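Local structure of gamma-glutamyltranspeptidase (Klebsiella pneumoniae subsp. pneumoniae, 5HFT) at residues C[149-152]-C[153-157]. The protein catalyses the conversion of oxamate to oxalate in the uric acid degradation pathway, as a member of the gamma-glutamyltransferase family of Ntn hydrolases. Sequence-based numbering, arbitrary orientation.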
ATOM      1  N   GLU C 149     -28.957  -5.488  -6.186  1.00 61.52           N
ATOM      2  CA  GLU C 149     -28.023  -6.122  -7.107  1.00 58.36           C
ATOM      3  C   GLU C 149     -27.185  -5.056  -7.761  1.00 56.76           C
ATOM      4  O   GLU C 149     -26.011  -5.255  -8.055  1.00 62.38           O
ATOM      5  CB  GLU C 149     -28.757  -6.944  -8.178  1.00 55.97           C
ATOM      6  CG  GLU C 149     -27.847  -7.461  -9.297  1.00 53.15           C
ATOM      7  CD  GLU C 149     -28.147  -8.906  -9.698  1.00 57.28           C
ATOM      8  OE1 GLU C 149     -27.823  -9.282 -10.845  1.00 57.66           O
ATOM      9  OE2 GLU C 149     -28.698  -9.667  -8.872  1.00 52.65           O
ATOM     10  N   VAL C 150     -27.814  -3.909  -7.973  1.00 54.93           N
ATOM     11  CA  VAL C 150     -27.282  -2.834  -8.798  1.00 53.88           C
ATOM     12  C   VAL C 150     -27.065  -1.624  -7.900  1.00 59.57           C
ATOM     13  O   VAL C 150     -28.025  -1.101  -7.319  1.00 61.86           O
ATOM     14  CB  VAL C 150     -28.224  -2.497  -9.957  1.00 51.86           C
ATOM     15  CG1 VAL C 150     -27.476  -1.714 -11.009  1.00 59.03           C
ATOM     16  CG2 VAL C 150     -28.836  -3.765 -10.540  1.00 46.03           C
ATOM     17  N   LEU C 151     -25.811  -1.204  -7.750  1.00 56.35           N
ATOM     18  CA  LEU C 151     -25.463  -0.228  -6.730  1.00 52.86           C
ATOM     19  C   LEU C 151     -25.466   1.170  -7.345  1.00 56.10           C
ATOM     20  O   LEU C 151     -25.925   1.377  -8.472  1.00 60.78           O
ATOM     21  CB  LEU C 151     -24.107  -0.564  -6.115  1.00 48.87           C
ATOM     22  CG  LEU C 151     -23.991  -1.945  -5.470  1.00 53.98           C
ATOM     23  CD1 LEU C 151     -22.538  -2.263  -5.161  1.00 54.21           C
ATOM     24  CD2 LEU C 151     -24.851  -2.037  -4.221  1.00 51.15           C
ATOM     25  N   ALA C 152     -24.979   2.156  -6.597  1.00 56.17           N
ATOM     26  CA  ALA C 152     -24.904   3.502  -7.142  1.00 60.86           C
ATOM     27  C   ALA C 152     -23.958   3.519  -8.343  1.00 57.57           C
ATOM     28  O   ALA C 152     -23.162   2.600  -8.554  1.00 55.10           O
ATOM     29  CB  ALA C 152     -24.453   4.499  -6.067  1.00 58.57           C
ATOM     30  N   ASP C 153     -24.052   4.587  -9.140  1.00 59.27           N
ATOM     31  CA  ASP C 153     -23.237   4.667 -10.345  1.00 55.41           C
ATOM     32  C   ASP C 153     -21.747   4.627 -10.032  1.00 55.04           C
ATOM     33  O   ASP C 153     -20.958   4.240 -10.899  1.00 59.25           O
ATOM     34  CB  ASP C 153     -23.591   5.922 -11.147  1.00 53.15           C
ATOM     35  CG  ASP C 153     -24.785   5.711 -12.068  1.00 53.93           C
ATOM     36  OD1 ASP C 153     -25.938   5.766 -11.605  1.00 51.84           O
ATOM     37  OD2 ASP C 153     -24.570   5.494 -13.274  1.00 62.05           O
ATOM     38  N   PHE C 154     -21.350   4.988  -8.813  1.00 54.31           N
ATOM     39  CA  PHE C 154     -19.944   4.996  -8.399  1.00 53.32           C
ATOM     40  C   PHE C 154     -19.893   4.568  -6.936  1.00 52.94           C
ATOM     41  O   PHE C 154     -20.128   5.383  -6.040  1.00 58.54           O
ATOM     42  CB  PHE C 154     -19.301   6.369  -8.592  1.00 49.77           C
ATOM     43  CG  PHE C 154     -19.037   6.730 -10.031  1.00 51.77           C
ATOM     44  CD1 PHE C 154     -20.054   7.176 -10.856  1.00 55.09           C
ATOM     45  CD2 PHE C 154     -17.757   6.653 -10.551  1.00 50.58           C
ATOM     46  CE1 PHE C 154     -19.804   7.503 -12.179  1.00 53.93           C
ATOM     47  CE2 PHE C 154     -17.501   6.994 -11.872  1.00 49.46           C
ATOM     48  CZ  PHE C 154     -18.526   7.416 -12.684  1.00 46.47           C
ATOM     49  N   SER C 155     -19.593   3.298  -6.699  1.00 53.39           N
ATOM     50  CA  SER C 155     -19.591   2.739  -5.352  1.00 56.12           C
ATOM     51  C   SER C 155     -18.164   2.593  -4.841  1.00 53.76           C
ATOM     52  O   SER C 155     -17.284   2.120  -5.566  1.00 54.86           O
ATOM     53  CB  SER C 155     -20.292   1.380  -5.310  1.00 55.68           C
ATOM     54  OG  SER C 155     -20.091   0.759  -4.053  1.00 59.20           O
ATOM     55  N   GLU C 156     -17.941   3.015  -3.597  1.00 51.88           N
ATOM     56  CA  GLU C 156     -16.644   2.849  -2.957  1.00 51.61           C
ATOM     57  C   GLU C 156     -16.294   1.387  -2.719  1.00 55.17           C
ATOM     58  O   GLU C 156     -15.157   1.096  -2.326  1.00 54.11           O
ATOM     59  CB  GLU C 156     -16.615   3.618  -1.632  1.00 57.18           C
ATOM     60  N   ALA C 157     -17.244   0.469  -2.950  1.00 56.12           N
ATOM     61  CA  ALA C 157     -17.023  -0.963  -2.783  1.00 53.88           C
ATOM     62  C   ALA C 157     -16.395  -1.630  -4.004  1.00 54.60           C
ATOM     63  O   ALA C 157     -15.885  -2.751  -3.876  1.00 54.91           O
ATOM     64  CB  ALA C 157     -18.350  -1.646  -2.441  1.00 53.31           C
TER
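Leu151 and Ser155 meet across a short bend, one methyl branch of the leucine facing the serine hydroxyl: CD1 lies 4.0 Å from Ser155 OG, a loose van der Waals approach of an apolar branch to an oxygen. Each side chain leaves its backbone toward the other segment. The serine's first torsion (chi1 171°) sets OG anti to its own backbone N, and this places the oxygen both beside the leucine methyl and in reach of the chain two residues further on. There OG accepts a hydrogen bond from Ala157 N at 3.1 Å, with a nearly straight N-H...O angle of 161°. The result is an ST turn, in which a serine side chain folds back to accept from the N-H two residues on.

The bend itself turns at Asp153 and Phe154, bringing the CA atoms of Ala152 and Ser155 to 5.7 Å. It is nevertheless an open beta turn, since Ala152 O and Ser155 N stand 4.1 Å apart and are not bonded. Ser155 N is instead bonded to Glu130 OE1, while a backbone bond joins Leu151 to Leu129 in the short parallel pair of strands 150-151 and 129-130, and another, just beyond it, joins Ala152 to Gly131. The side chains of Asp153 and Phe154 leave the backbone away from 149-152, and touch Arg132 and Arg179 respectively.

This stretch leads from the small parallel sheet toward strand 160-166 at the protein surface, with the Ser155 side chain about 8 Å from Gly84, inferred to bind substrate. Taken together, the contacts illustrate a turn with a serine held twice, its backbone N by a carboxylate and its hydroxyl by a backbone N-H; these polar bonds probably do more to set the path of the chain than the loose methyl-to-hydroxyl contact.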